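Local coordinates for protein omega transaminase (Pseudomonas sp., PDB 5LHA) that probably moves amino groups between amines or amino acids and keto compounds, using a pyridoxal phosphate cofactor that is bound here in its pyridoxamine form, at residues T148-L153 against I225-A230; Y246-R251 against W282-D287. All blocks are in the same frame, centred on the assembly; numbering follows the deposited sequence.

Contact 1 joins two parallel neighbours, 149-153 and 225-230, in the seven-stranded fold type I sheet of this PLP-dependent enzyme, which also includes strands 260-264 and 288-291. Contact 2 packs beside it. Their centres lie about 15 Å apart, on the same side of the chain's centre. Contact 2 comes later in the chain and ties helix 246-256, which follows strand 225-230, to the loop that leads into strand 288-291. The two contacts touch: CH2 of W247 packs against O of A230 at 3.2 Å, and L228 meets L250. Helix 246-256 thus lies against the contact 1 strands and the loop. The side chain of I229 is about 7 Å from a bound PMP, that of W247 about 10 Å.

Contact 1: T148-L153 against I225-A230; sequences TRFLSL and IAALIA
This is a parallel strand pair inside the central sheet of the fold type I aminotransferase: strand 149-153 runs beside 225-230, between strands 184-187 and 260-264. A beta bulge shifts the register by one residue between R149 and F150. O of R149 accepts a hydrogen bond from N of A226 at 2.6 Å and a weak one from N of A227. Beyond the bulge, N of L151 donates a hydrogen bond to O of A227 at 3.0 Å, and O of L151 accepts one from N of I229 at 2.9 Å. L151 and L228 lie on the face that carries I225, where L250 of helix 246-256 packs on L228. CG of L151 is anti to its own carbonyl carbon (chi1 -56°) and meets CG2 of I225, while CB of L151 lies against CG of L228 at 4.1 Å. F150 and A227 share the other face. The F150 ring sits obliquely by A226, CE1 to CB 3.8 Å, and O of T148 stands over the ring centre. OG of S152 turns outside the pair to O of V167. O of I229 is buried with no polar partner in the model. CG2 of I229 meets CB of S152 at 3.7 Å.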
loop_
_atom_site.group_PDB
_atom_site.type_symbol
_atom_site.label_atom_id
_atom_site.label_comp_id
_atom_site.label_asym_id
_atom_site.label_seq_id
_atom_site.Cartn_x
_atom_site.Cartn_y
_atom_site.Cartn_z
ATOM N N THR A 148 -0.338 12.030 5.828
ATOM C CA THR A 148 0.176 11.315 4.662
ATOM C C THR A 148 -0.792 11.223 3.474
ATOM O O THR A 148 -0.364 11.092 2.321
ATOM C CB THR A 148 0.606 9.914 5.125
ATOM O OG1 THR A 148 1.309 9.227 4.082
ATOM C CG2 THR A 148 -0.591 9.108 5.548
ATOM N N ARG A 149 -2.092 11.270 3.735
ATOM C CA ARG A 149 -3.086 11.047 2.699
ATOM C C ARG A 149 -3.288 12.288 1.830
ATOM O O ARG A 149 -3.030 13.421 2.242
ATOM C CB ARG A 149 -4.397 10.618 3.345
ATOM C CG ARG A 149 -4.308 9.272 4.057
ATOM C CD ARG A 149 -5.565 9.068 4.865
ATOM N NE ARG A 149 -5.598 7.783 5.554
ATOM C CZ ARG A 149 -6.417 7.501 6.561
ATOM N NH1 ARG A 149 -7.235 8.433 7.038
ATOM N NH2 ARG A 149 -6.390 6.299 7.122
ATOM N N PHE A 150 -3.791 12.059 0.616
ATOM C CA PHE A 150 -4.033 13.121 -0.354
ATOM C C PHE A 150 -5.484 13.066 -0.818
ATOM O O PHE A 150 -6.035 11.981 -1.015
ATOM C CB PHE A 150 -3.105 13.002 -1.586
ATOM C CG PHE A 150 -1.621 13.096 -1.279
ATOM C CD1 PHE A 150 -1.085 14.219 -0.683
ATOM C CD2 PHE A 150 -0.757 12.075 -1.652
ATOM C CE1 PHE A 150 0.286 14.305 -0.426
ATOM C CE2 PHE A 150 0.604 12.157 -1.404
ATOM C CZ PHE A 150 1.125 13.277 -0.786
ATOM N N LEU A 151 -6.102 14.230 -1.001
ATOM C CA LEU A 151 -7.429 14.328 -1.590
ATOM C C LEU A 151 -7.342 14.935 -2.986
ATOM O O LEU A 151 -6.518 15.814 -3.243
ATOM C CB LEU A 151 -8.361 15.192 -0.728
ATOM C CG LEU A 151 -8.569 14.816 0.744
ATOM C CD1 LEU A 151 -9.484 15.814 1.467
ATOM C CD2 LEU A 151 -9.109 13.403 0.900
ATOM N N SER A 152 -8.225 14.488 -3.877
ATOM C CA SER A 152 -8.339 15.095 -5.197
ATOM C C SER A 152 -9.771 14.896 -5.678
ATOM O O SER A 152 -10.593 14.262 -5.002
ATOM C CB SER A 152 -7.301 14.534 -6.192
ATOM O OG SER A 152 -7.513 13.165 -6.517
ATOM N N LEU A 153 -10.063 15.464 -6.844
ATOM C CA LEU A 153 -11.408 15.562 -7.384
ATOM C C LEU A 153 -11.588 14.613 -8.559
ATOM O O LEU A 153 -10.643 14.314 -9.294
ATOM C CB LEU A 153 -11.705 16.994 -7.846
ATOM C CG LEU A 153 -11.485 18.121 -6.828
ATOM C CD1 LEU A 153 -11.805 19.480 -7.442
ATOM C CD2 LEU A 153 -12.344 17.879 -5.608
ATOM N N ILE A 225 -4.124 13.669 6.837
ATOM C CA ILE A 225 -4.267 14.207 5.486
ATOM C C ILE A 225 -3.194 15.265 5.243
ATOM O O ILE A 225 -3.106 16.261 5.975
ATOM C CB ILE A 225 -5.679 14.768 5.265
ATOM C CG1 ILE A 225 -6.716 13.679 5.570
ATOM C CG2 ILE A 225 -5.834 15.255 3.835
ATOM C CD1 ILE A 225 -8.142 14.161 5.579
ATOM N N ALA A 226 -2.378 15.047 4.209
ATOM C CA ALA A 226 -1.280 15.960 3.897
ATOM C C ALA A 226 -1.741 17.131 3.035
ATOM O O ALA A 226 -1.431 18.289 3.340
ATOM C CB ALA A 226 -0.146 15.206 3.199
ATOM N N ALA A 227 -2.486 16.861 1.962
ATOM C CA ALA A 227 -2.841 17.940 1.055
ATOM C C ALA A 227 -4.068 17.569 0.236
ATOM O O ALA A 227 -4.426 16.395 0.103
ATOM C CB ALA A 227 -1.672 18.298 0.139
ATOM N N LEU A 228 -4.725 18.610 -0.273
ATOM C CA LEU A 228 -5.768 18.510 -1.284
ATOM C C LEU A 228 -5.268 19.181 -2.557
ATOM O O LEU A 228 -4.786 20.316 -2.511
ATOM C CB LEU A 228 -7.060 19.178 -0.800
ATOM C CG LEU A 228 -8.342 19.157 -1.642
ATOM C CD1 LEU A 228 -9.548 19.258 -0.719
ATOM C CD2 LEU A 228 -8.388 20.280 -2.656
ATOM N N ILE A 229 -5.408 18.498 -3.691
ATOM C CA ILE A 229 -4.947 19.020 -4.972
ATOM C C ILE A 229 -6.134 19.176 -5.910
ATOM O O ILE A 229 -6.991 18.289 -6.000
ATOM C CB ILE A 229 -3.856 18.118 -5.587
ATOM C CG1 ILE A 229 -3.357 18.703 -6.907
ATOM C CG2 ILE A 229 -4.329 16.666 -5.710
ATOM C CD1 ILE A 229 -2.085 18.062 -7.406
ATOM N N ALA A 230 -6.187 20.311 -6.602
ATOM C CA ALA A 230 -7.315 20.592 -7.470
ATOM C C ALA A 230 -6.901 21.601 -8.527
ATOM O O ALA A 230 -6.080 22.490 -8.277
ATOM C CB ALA A 230 -8.515 21.110 -6.667
#

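Contact 2: Y246-R251 against W282-D287; sequences YWPRLR and WGVAPD
W247 overlaps W282 only slightly: the five-membered rings are nearly parallel, 10° between planes, but slid apart, with centroids at 4.9 Å. The pair joins the start of helix 246-256 to the loop before strand 288-291, where the helix packs against strands 225-230 and 260-264 of this fold type I sheet. CD1 of W282 lies over one face of the W247 ring, 3.9 Å from CD1 of W247. CD2 of L250 stands over the centre of the opposite face. NE1 of W282 donates a hydrogen bond to O of P232. Helix 278-281 ends in a Schellman motif in which G283 has positive phi. CG2 of V284 rests on the helix backbone, 3.6 Å from O of W247, and also meets the P248 ring. CG1 of V284 sits at the edge of the W247 ring and reaches CB of R251. R251 bends at chi2 and chi3 and turns its guanidinium edge to A285 and D287. NH1 of R251 donates a hydrogen bond to a lone pair of O of A285 at 2.8 Å. OD2 of D287 accepts hydrogen bonds from N of L261 and, weakly, from NH1; NH2 has a second salt bridge, to D255. The guanidinium and carboxylate planes stand 85° apart, and NH2 of R251 bridges to OD2 of D287 on its syn side at 2.9 Å, 25° out of the carboxylate plane.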
loop_
_atom_site.group_PDB
_atom_site.type_symbol
_atom_site.label_atom_id
_atom_site.label_comp_id
_atom_site.label_asym_id
_atom_site.label_seq_id
_atom_site.Cartn_x
_atom_site.Cartn_y
_atom_site.Cartn_z
ATOM N N TYR A 246 -16.918 27.939 -4.984
ATOM C CA TYR A 246 -16.352 26.638 -4.627
ATOM C C TYR A 246 -14.922 26.752 -4.102
ATOM O O TYR A 246 -14.601 26.214 -3.036
ATOM C CB TYR A 246 -16.409 25.682 -5.816
ATOM C CG TYR A 246 -15.784 24.338 -5.501
ATOM C CD1 TYR A 246 -16.401 23.455 -4.621
ATOM C CD2 TYR A 246 -14.581 23.952 -6.081
ATOM C CE1 TYR A 246 -15.838 22.226 -4.325
ATOM C CE2 TYR A 246 -14.014 22.721 -5.794
ATOM C CZ TYR A 246 -14.648 21.864 -4.917
ATOM O OH TYR A 246 -14.084 20.641 -4.629
ATOM N N TRP A 247 -14.029 27.394 -4.862
ATOM C CA TRP A 247 -12.633 27.465 -4.441
ATOM C C TRP A 247 -12.446 28.277 -3.160
ATOM O O TRP A 247 -11.633 27.885 -2.311
ATOM C CB TRP A 247 -11.745 28.009 -5.569
ATOM C CG TRP A 247 -11.200 26.899 -6.432
ATOM C CD1 TRP A 247 -11.857 26.235 -7.431
ATOM C CD2 TRP A 247 -9.907 26.285 -6.328
ATOM N NE1 TRP A 247 -11.045 25.264 -7.969
ATOM C CE2 TRP A 247 -9.846 25.271 -7.308
ATOM C CE3 TRP A 247 -8.796 26.498 -5.508
ATOM C CZ2 TRP A 247 -8.711 24.481 -7.495
ATOM C CZ3 TRP A 247 -7.675 25.714 -5.692
ATOM C CH2 TRP A 247 -7.641 24.714 -6.676
ATOM N N PRO A 248 -13.157 29.396 -2.962
ATOM C CA PRO A 248 -13.092 30.053 -1.643
ATOM C C PRO A 248 -13.525 29.161 -0.486
ATOM O O PRO A 248 -12.915 29.213 0.590
ATOM C CB PRO A 248 -14.022 31.261 -1.818
ATOM C CG PRO A 248 -13.912 31.583 -3.271
ATOM C CD PRO A 248 -13.818 30.262 -3.962
ATOM N N ARG A 249 -14.566 28.348 -0.665
ATOM C CA ARG A 249 -14.970 27.441 0.404
ATOM C C ARG A 249 -14.073 26.216 0.486
ATOM O O ARG A 249 -14.079 25.527 1.511
ATOM C CB ARG A 249 -16.425 27.020 0.219
ATOM C CG ARG A 249 -17.410 28.172 0.315
ATOM C CD ARG A 249 -18.837 27.668 0.338
ATOM N NE ARG A 249 -19.053 26.731 1.442
ATOM C CZ ARG A 249 -20.242 26.263 1.815
ATOM N NH1 ARG A 249 -21.345 26.641 1.174
ATOM N NH2 ARG A 249 -20.328 25.415 2.832
ATOM N N LEU A 250 -13.317 25.931 -0.578
ATOM C CA LEU A 250 -12.240 24.950 -0.499
ATOM C C LEU A 250 -11.139 25.437 0.433
ATOM O O LEU A 250 -10.735 24.731 1.365
ATOM C CB LEU A 250 -11.685 24.697 -1.896
ATOM C CG LEU A 250 -11.141 23.313 -2.223
ATOM C CD1 LEU A 250 -12.194 22.266 -1.926
ATOM C CD2 LEU A 250 -10.733 23.276 -3.683
ATOM N N ARG A 251 -10.651 26.661 0.189
ATOM C CA ARG A 251 -9.642 27.290 1.038
ATOM C C ARG A 251 -10.060 27.296 2.505
ATOM O O ARG A 251 -9.248 27.015 3.393
ATOM C CB ARG A 251 -9.398 28.719 0.542
ATOM C CG ARG A 251 -8.366 29.564 1.308
ATOM C CD ARG A 251 -6.930 29.121 1.096
ATOM N NE ARG A 251 -6.507 28.079 2.024
ATOM C CZ ARG A 251 -5.300 27.527 2.005
ATOM N NH1 ARG A 251 -4.414 27.912 1.102
ATOM N NH2 ARG A 251 -4.979 26.589 2.878
ATOM N N TRP A 282 -10.242 33.153 -8.748
ATOM C CA TRP A 282 -11.291 32.839 -7.782
ATOM C C TRP A 282 -11.099 33.545 -6.446
ATOM O O TRP A 282 -11.884 33.304 -5.523
ATOM C CB TRP A 282 -11.354 31.328 -7.550
ATOM C CG TRP A 282 -11.683 30.534 -8.785
ATOM C CD1 TRP A 282 -10.957 29.504 -9.310
ATOM C CD2 TRP A 282 -12.838 30.679 -9.627
ATOM N NE1 TRP A 282 -11.573 29.013 -10.440
ATOM C CE2 TRP A 282 -12.730 29.717 -10.653
ATOM C CE3 TRP A 282 -13.949 31.530 -9.614
ATOM C CZ2 TRP A 282 -13.693 29.582 -11.654
ATOM C CZ3 TRP A 282 -14.901 31.398 -10.611
ATOM C CH2 TRP A 282 -14.769 30.432 -11.613
ATOM N N GLY A 283 -10.061 34.372 -6.313
ATOM C CA GLY A 283 -9.803 35.096 -5.082
ATOM C C GLY A 283 -9.176 34.277 -3.982
ATOM O O GLY A 283 -9.389 34.572 -2.803
ATOM N N VAL A 284 -8.355 33.291 -4.333
ATOM C CA VAL A 284 -7.858 32.299 -3.387
ATOM C C VAL A 284 -6.344 32.192 -3.498
ATOM O O VAL A 284 -5.787 32.217 -4.601
ATOM C CB VAL A 284 -8.522 30.927 -3.632
ATOM C CG1 VAL A 284 -7.728 29.812 -2.986
ATOM C CG2 VAL A 284 -9.941 30.941 -3.093
ATOM N N ALA A 285 -5.680 32.130 -2.342
ATOM C CA ALA A 285 -4.257 31.854 -2.250
ATOM C C ALA A 285 -4.056 30.411 -1.806
ATOM O O ALA A 285 -4.314 30.089 -0.635
ATOM C CB ALA A 285 -3.579 32.808 -1.272
ATOM N N PRO A 286 -3.634 29.513 -2.684
ATOM C CA PRO A 286 -3.312 28.148 -2.258
ATOM C C PRO A 286 -1.956 28.106 -1.562
ATOM O O PRO A 286 -1.222 29.086 -1.512
ATOM C CB PRO A 286 -3.294 27.366 -3.571
ATOM C CG PRO A 286 -2.905 28.385 -4.590
ATOM C CD PRO A 286 -3.493 29.694 -4.136
ATOM N N ASP A 287 -1.640 26.942 -0.997
ATOM C CA ASP A 287 -0.352 26.775 -0.336
ATOM C C ASP A 287 0.761 26.457 -1.328
ATOM O O ASP A 287 1.911 26.851 -1.100
ATOM C CB ASP A 287 -0.435 25.668 0.730
ATOM C CG ASP A 287 -1.379 26.015 1.875
ATOM O OD1 ASP A 287 -0.978 26.800 2.759
ATOM O OD2 ASP A 287 -2.514 25.502 1.901
#